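PDB 4GI5: quinone reductase from Klebsiella pneumoniae subsp. pneumoniae, which binds FAD and probably works as an NAD(P)H-dependent quinone reductase of the flavodoxin-like family. Local coordinates for residues Lys42-Arg47 against Ala233-Leu238; Val210-Val215 against Glu245-Arg250. All blocks are in the same frame, centred on the assembly; numbering follows the deposited sequence.

Contact 1 of 2, residues Lys42-Arg47 against Ala233-Leu238; sequences KNFAIR and ALAERL
Phe44 reaches from helix 37-51 across to helix 224-239 and makes the aromatic part of a contact that is otherwise aliphatic. Its CG lies anti to the backbone N (chi1 -179°), which sets CG beside the carbonyl carbon and sends the ring toward the other helix. There the methyl of Ala235 sits at the ring edge, in plane, with CB 3.9 Å from both Phe44 CE2 and Phe44 CZ. Leu234 comes at the same ring obliquely: Leu234 CD2 is 3.8 Å from Phe44 CD2, and the two side chains slide past each other in opposite directions.

The two helices are the first and last of the flavodoxin-like fold, packed side by side on one face of the parallel sheet. Over these residues their axes run 35° from parallel. The closest approach of the two axes is 10.3 Å. Beneath them, Leu234 also rests on Ile172 and Leu214, and Leu238 on Ile117, so both leucines also face the sheet.

The aliphatic packing centres on Ala45. Leu238 brings CD1 up to the backbone as much as to the methyl, 3.7 Å from Ala45 CA and 3.8 Å from Ala45 CB. Leu234 CD2 touches Ala45 CB more loosely.

No hydrogen bond crosses between the segments. On the far side of helix 37-51, Lys42 NZ donates to Asn43 OD1 at 2.7 Å, tilted 33° from the carbonyl plane, while Lys42 also makes a cation-pi contact with Tyr29.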
loop_
_atom_site.group_PDB
_atom_site.type_symbol
_atom_site.label_atom_id
_atom_site.label_comp_id
_atom_site.label_asym_id
_atom_site.label_seq_id
_atom_site.Cartn_x
_atom_site.Cartn_y
_atom_site.Cartn_z
ATOM N N LYS B 42 11.422 4.091 18.069
ATOM C CA LYS B 42 11.145 2.720 18.441
ATOM C C LYS B 42 11.758 2.454 19.854
ATOM O O LYS B 42 11.109 1.921 20.743
ATOM C CB LYS B 42 11.785 1.759 17.465
ATOM C CG LYS B 42 11.856 0.315 18.020
ATOM C CD LYS B 42 12.601 -0.705 17.261
ATOM C CE LYS B 42 13.972 -0.296 16.885
ATOM N NZ LYS B 42 14.932 -0.914 17.851
ATOM N N ASN B 43 13.007 2.845 20.006
ATOM C CA ASN B 43 13.655 2.566 21.305
ATOM C C ASN B 43 13.011 3.322 22.434
ATOM O O ASN B 43 12.811 2.728 23.505
ATOM C CB ASN B 43 15.149 2.799 21.208
ATOM C CG ASN B 43 15.835 1.776 20.320
ATOM O OD1 ASN B 43 15.424 0.602 20.089
ATOM N ND2 ASN B 43 16.888 2.230 19.806
ATOM N N PHE B 44 12.598 4.562 22.197
ATOM C CA PHE B 44 11.844 5.353 23.119
ATOM C C PHE B 44 10.577 4.658 23.484
ATOM O O PHE B 44 10.197 4.579 24.673
ATOM C CB PHE B 44 11.603 6.765 22.567
ATOM C CG PHE B 44 10.834 7.647 23.478
ATOM C CD1 PHE B 44 11.542 8.409 24.449
ATOM C CD2 PHE B 44 9.470 7.628 23.496
ATOM C CE1 PHE B 44 10.847 9.183 25.355
ATOM C CE2 PHE B 44 8.722 8.389 24.409
ATOM C CZ PHE B 44 9.421 9.194 25.330
ATOM N N ALA B 45 9.805 4.184 22.469
ATOM C CA ALA B 45 8.514 3.590 22.772
ATOM C C ALA B 45 8.648 2.316 23.594
ATOM O O ALA B 45 7.869 2.105 24.568
ATOM C CB ALA B 45 7.759 3.211 21.477
ATOM N N ILE B 46 9.609 1.497 23.229
ATOM C CA ILE B 46 9.797 0.203 23.916
ATOM C C ILE B 46 10.151 0.532 25.401
ATOM O O ILE B 46 9.497 -0.027 26.338
ATOM C CB ILE B 46 10.920 -0.573 23.325
ATOM C CG1 ILE B 46 10.522 -1.172 21.952
ATOM C CG2 ILE B 46 11.274 -1.815 24.149
ATOM C CD1 ILE B 46 11.661 -1.673 21.170
ATOM N N ARG B 47 11.108 1.423 25.578
ATOM C CA ARG B 47 11.463 1.784 27.000
ATOM C C ARG B 47 10.349 2.413 27.753
ATOM O O ARG B 47 10.155 2.120 28.987
ATOM C CB ARG B 47 12.729 2.596 27.050
ATOM C CG ARG B 47 13.885 1.846 26.512
ATOM C CD ARG B 47 15.185 2.635 26.706
ATOM N NE ARG B 47 16.216 2.093 25.799
ATOM C CZ ARG B 47 16.760 2.754 24.758
ATOM N NH1 ARG B 47 16.371 4.010 24.445
ATOM N NH2 ARG B 47 17.680 2.145 24.003
ATOM N N ALA B 233 4.746 13.734 22.155
ATOM C CA ALA B 233 3.493 13.248 21.500
ATOM C C ALA B 233 3.370 11.726 21.563
ATOM O O ALA B 233 2.321 11.211 21.899
ATOM C CB ALA B 233 3.434 13.788 20.040
ATOM N N LEU B 234 4.487 11.032 21.303
ATOM C CA LEU B 234 4.547 9.622 21.379
ATOM C C LEU B 234 4.229 9.120 22.818
ATOM O O LEU B 234 3.452 8.238 23.035
ATOM C CB LEU B 234 5.880 9.155 20.831
ATOM C CG LEU B 234 6.202 7.683 20.941
ATOM C CD1 LEU B 234 5.185 6.815 20.269
ATOM C CD2 LEU B 234 7.557 7.378 20.277
ATOM N N ALA B 235 4.854 9.737 23.793
ATOM C CA ALA B 235 4.657 9.258 25.139
ATOM C C ALA B 235 3.189 9.433 25.521
ATOM O O ALA B 235 2.621 8.546 26.199
ATOM C CB ALA B 235 5.651 10.055 26.098
ATOM N N GLU B 236 2.589 10.515 25.108
ATOM C CA GLU B 236 1.168 10.819 25.419
ATOM C C GLU B 236 0.273 9.777 24.791
ATOM O O GLU B 236 -0.629 9.280 25.422
ATOM C CB GLU B 236 0.774 12.266 25.014
ATOM C CG GLU B 236 -0.699 12.628 24.755
ATOM C CD GLU B 236 -1.671 12.335 25.820
ATOM O OE1 GLU B 236 -1.254 12.339 26.999
ATOM O OE2 GLU B 236 -2.885 12.143 25.482
ATOM N N ARG B 237 0.560 9.361 23.528
ATOM C CA ARG B 237 -0.206 8.259 22.977
ATOM C C ARG B 237 -0.033 6.931 23.660
ATOM O O ARG B 237 -0.982 6.158 23.873
ATOM C CB ARG B 237 0.085 8.111 21.403
ATOM C CG ARG B 237 -0.293 9.318 20.568
ATOM C CD ARG B 237 -1.768 9.796 20.610
ATOM N NE ARG B 237 -2.589 8.648 20.472
ATOM C CZ ARG B 237 -3.054 8.193 19.277
ATOM N NH1 ARG B 237 -2.736 8.821 18.207
ATOM N NH2 ARG B 237 -3.725 7.099 19.224
ATOM N N LEU B 238 1.199 6.614 24.025
ATOM C CA LEU B 238 1.459 5.372 24.680
ATOM C C LEU B 238 0.830 5.316 26.113
ATOM O O LEU B 238 0.477 4.254 26.586
ATOM C CB LEU B 238 2.987 5.195 24.747
ATOM C CG LEU B 238 3.686 4.946 23.394
ATOM C CD1 LEU B 238 5.173 4.905 23.601
ATOM C CD2 LEU B 238 3.184 3.689 22.665
#

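Contact 2 of 2, residues Val210-Val215 against Glu245-Arg250; sequences VLPPLV and EPIPFR
Glu245 meets Pro212 through its backbone: the carbonyl Glu245 O lies 3.5 Å from Pro212 CD, while its side chain starts off away from the strand. Pro246 follows, its CA 3.3 Å from Val210 O and its ring grazing the Leu211 methyl CD2. Here the chain coming back from helix 224-239 passes strand 209-216, an outermost strand of the parallel sheet, at a steep angle, 109° between the two directions.

Ile247 makes the hydrogen bond of the contact. Its N donates to Val210 O at 2.7 Å, with the carbonyl aimed almost straight at the donor (C=O...N 176°). The side chain then reaches along the 210-213 backbone: CG1 stands anti to the carbonyl carbon (chi1 -61°), carrying CD1 to 3.9 Å from Val210 CG1 and close to Leu211 O. A water closes the pairing, accepting from Val210 N and donating to Ile247 O.

Pro248 centres an inverse gamma turn, closed by a weak hydrogen bond from Phe249 N to Ile247 O, which brings Phe249 back toward Val210. The Phe249 ring takes Ile247 CG2 over the centre of one face, 3.5 Å above the plane, and Val210 CG2 at its edge, 4.3 Å from CE2. His200 packs edge-to-face with the same ring.

Both backbone polar groups of Val210 are thus engaged: between these two segments the backbone link is one direct hydrogen bond and one water bridge, backed by apolar packing, rather than continued strand pairing.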
loop_
_atom_site.group_PDB
_atom_site.type_symbol
_atom_site.label_atom_id
_atom_site.label_comp_id
_atom_site.label_asym_id
_atom_site.label_seq_id
_atom_site.Cartn_x
_atom_site.Cartn_y
_atom_site.Cartn_z
ATOM N N VAL B 210 -9.284 0.209 16.022
ATOM C CA VAL B 210 -8.180 0.957 15.510
ATOM C C VAL B 210 -8.142 2.337 16.177
ATOM O O VAL B 210 -9.114 3.095 16.148
ATOM C CB VAL B 210 -8.324 1.137 13.990
ATOM C CG1 VAL B 210 -7.061 1.787 13.438
ATOM C CG2 VAL B 210 -8.674 -0.230 13.360
ATOM N N LEU B 211 -7.033 2.648 16.815
ATOM C CA LEU B 211 -6.871 3.965 17.372
ATOM C C LEU B 211 -6.474 4.959 16.316
ATOM O O LEU B 211 -5.835 4.586 15.313
ATOM C CB LEU B 211 -5.831 3.910 18.478
ATOM C CG LEU B 211 -6.028 2.841 19.522
ATOM C CD1 LEU B 211 -4.987 3.027 20.565
ATOM C CD2 LEU B 211 -7.363 3.019 20.151
ATOM N N PRO B 212 -6.737 6.264 16.514
ATOM C CA PRO B 212 -6.218 7.292 15.603
ATOM C C PRO B 212 -4.729 7.191 15.447
ATOM O O PRO B 212 -4.049 6.853 16.439
ATOM C CB PRO B 212 -6.592 8.624 16.298
ATOM C CG PRO B 212 -7.805 8.254 17.080
ATOM C CD PRO B 212 -7.522 6.889 17.631
ATOM N N PRO B 213 -4.233 7.322 14.234
ATOM C CA PRO B 213 -2.791 7.157 14.022
ATOM C C PRO B 213 -1.989 8.293 14.629
ATOM O O PRO B 213 -2.527 9.392 14.753
ATOM C CB PRO B 213 -2.694 7.166 12.506
ATOM C CG PRO B 213 -3.847 8.019 12.034
ATOM C CD PRO B 213 -4.923 7.689 12.997
ATOM N N LEU B 214 -0.730 8.023 14.919
ATOM C CA LEU B 214 0.215 9.050 15.299
ATOM C C LEU B 214 1.110 9.306 14.079
ATOM O O LEU B 214 1.812 8.393 13.645
ATOM C CB LEU B 214 1.066 8.511 16.423
ATOM C CG LEU B 214 2.163 9.461 16.871
ATOM C CD1 LEU B 214 1.635 10.829 17.276
ATOM C CD2 LEU B 214 2.907 8.831 18.020
ATOM N N VAL B 215 0.916 10.430 13.477
ATOM C CA VAL B 215 1.655 10.809 12.288
ATOM C C VAL B 215 2.482 12.078 12.494
ATOM O O VAL B 215 1.973 13.130 12.943
ATOM C CB VAL B 215 0.712 11.059 11.082
ATOM C CG1 VAL B 215 1.480 11.336 9.803
ATOM C CG2 VAL B 215 -0.221 9.876 10.941
ATOM N N GLU B 245 -10.374 6.886 22.377
ATOM C CA GLU B 245 -11.550 6.342 21.680
ATOM C C GLU B 245 -11.035 5.801 20.283
ATOM O O GLU B 245 -10.428 6.553 19.585
ATOM C CB GLU B 245 -12.513 7.474 21.370
ATOM C CG GLU B 245 -13.830 7.037 20.847
ATOM C CD GLU B 245 -14.606 6.320 21.953
ATOM O OE1 GLU B 245 -14.369 6.667 23.153
ATOM O OE2 GLU B 245 -15.408 5.413 21.615
ATOM N N PRO B 246 -11.419 4.581 19.951
ATOM C CA PRO B 246 -11.137 4.114 18.558
ATOM C C PRO B 246 -11.806 4.842 17.499
ATOM O O PRO B 246 -12.832 5.464 17.673
ATOM C CB PRO B 246 -11.578 2.670 18.557
ATOM C CG PRO B 246 -11.682 2.280 20.016
ATOM C CD PRO B 246 -12.079 3.561 20.739
ATOM N N ILE B 247 -11.242 4.770 16.285
ATOM C CA ILE B 247 -11.923 5.298 15.103
ATOM C C ILE B 247 -13.263 4.532 14.989
ATOM O O ILE B 247 -13.289 3.281 15.013
ATOM C CB ILE B 247 -11.062 5.023 13.831
ATOM C CG1 ILE B 247 -9.712 5.718 13.965
ATOM C CG2 ILE B 247 -11.758 5.442 12.555
ATOM C CD1 ILE B 247 -8.684 5.338 12.854
ATOM N N PRO B 248 -14.369 5.266 14.744
ATOM C CA PRO B 248 -15.708 4.615 14.891
ATOM C C PRO B 248 -16.149 3.996 13.492
ATOM O O PRO B 248 -17.151 4.373 12.862
ATOM C CB PRO B 248 -16.618 5.817 15.314
ATOM C CG PRO B 248 -16.053 6.961 14.586
ATOM C CD PRO B 248 -14.515 6.751 14.761
ATOM N N PHE B 249 -15.312 3.097 12.979
ATOM C CA PHE B 249 -15.630 2.430 11.767
ATOM C C PHE B 249 -16.918 1.577 11.977
ATOM O O PHE B 249 -17.106 0.949 13.046
ATOM C CB PHE B 249 -14.506 1.498 11.323
ATOM C CG PHE B 249 -13.260 2.214 10.843
ATOM C CD1 PHE B 249 -13.319 3.101 9.777
ATOM C CD2 PHE B 249 -12.051 1.809 11.296
ATOM C CE1 PHE B 249 -12.155 3.694 9.260
ATOM C CE2 PHE B 249 -10.878 2.402 10.758
ATOM C CZ PHE B 249 -10.941 3.276 9.770
ATOM N N ARG B 250 -17.703 1.449 10.924
ATOM C CA ARG B 250 -18.987 0.745 10.974
ATOM C C ARG B 250 -18.774 -0.759 10.836
ATOM O O ARG B 250 -18.055 -1.228 9.896
ATOM C CB ARG B 250 -19.937 1.237 9.921
ATOM C CG ARG B 250 -20.389 2.664 10.049
ATOM C CD ARG B 250 -21.353 2.960 8.958
ATOM N NE ARG B 250 -21.698 4.360 8.861
ATOM C CZ ARG B 250 -22.624 4.932 9.619
ATOM N NH1 ARG B 250 -23.279 4.205 10.528
ATOM N NH2 ARG B 250 -22.901 6.176 9.398
HETATM O O HOH W 1 -11.924 0.908 15.121
#

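In the fold
From the N terminus, the chain first lays down helix 37-51, then runs through most of the sheet before strand 209-216, followed next by helix 224-239. Contact 1 closes the long loop of 185 residues, joining the first helix of the flavodoxin-like fold to the last. Contact 2 closes a short loop of 29 residues, bringing the segment after that helix back to the edge strand. Because 233-238 lies between 210-215 and 245-250, the two loops cross. Their centres are 18 Å apart, yet they meet directly: Arg237 NH2 probably hydrogen-bonds Pro212 O at 2.8 Å, and Leu234 packs on Leu214, tying together helix layer, edge strand and the loop that follows helix 224-239.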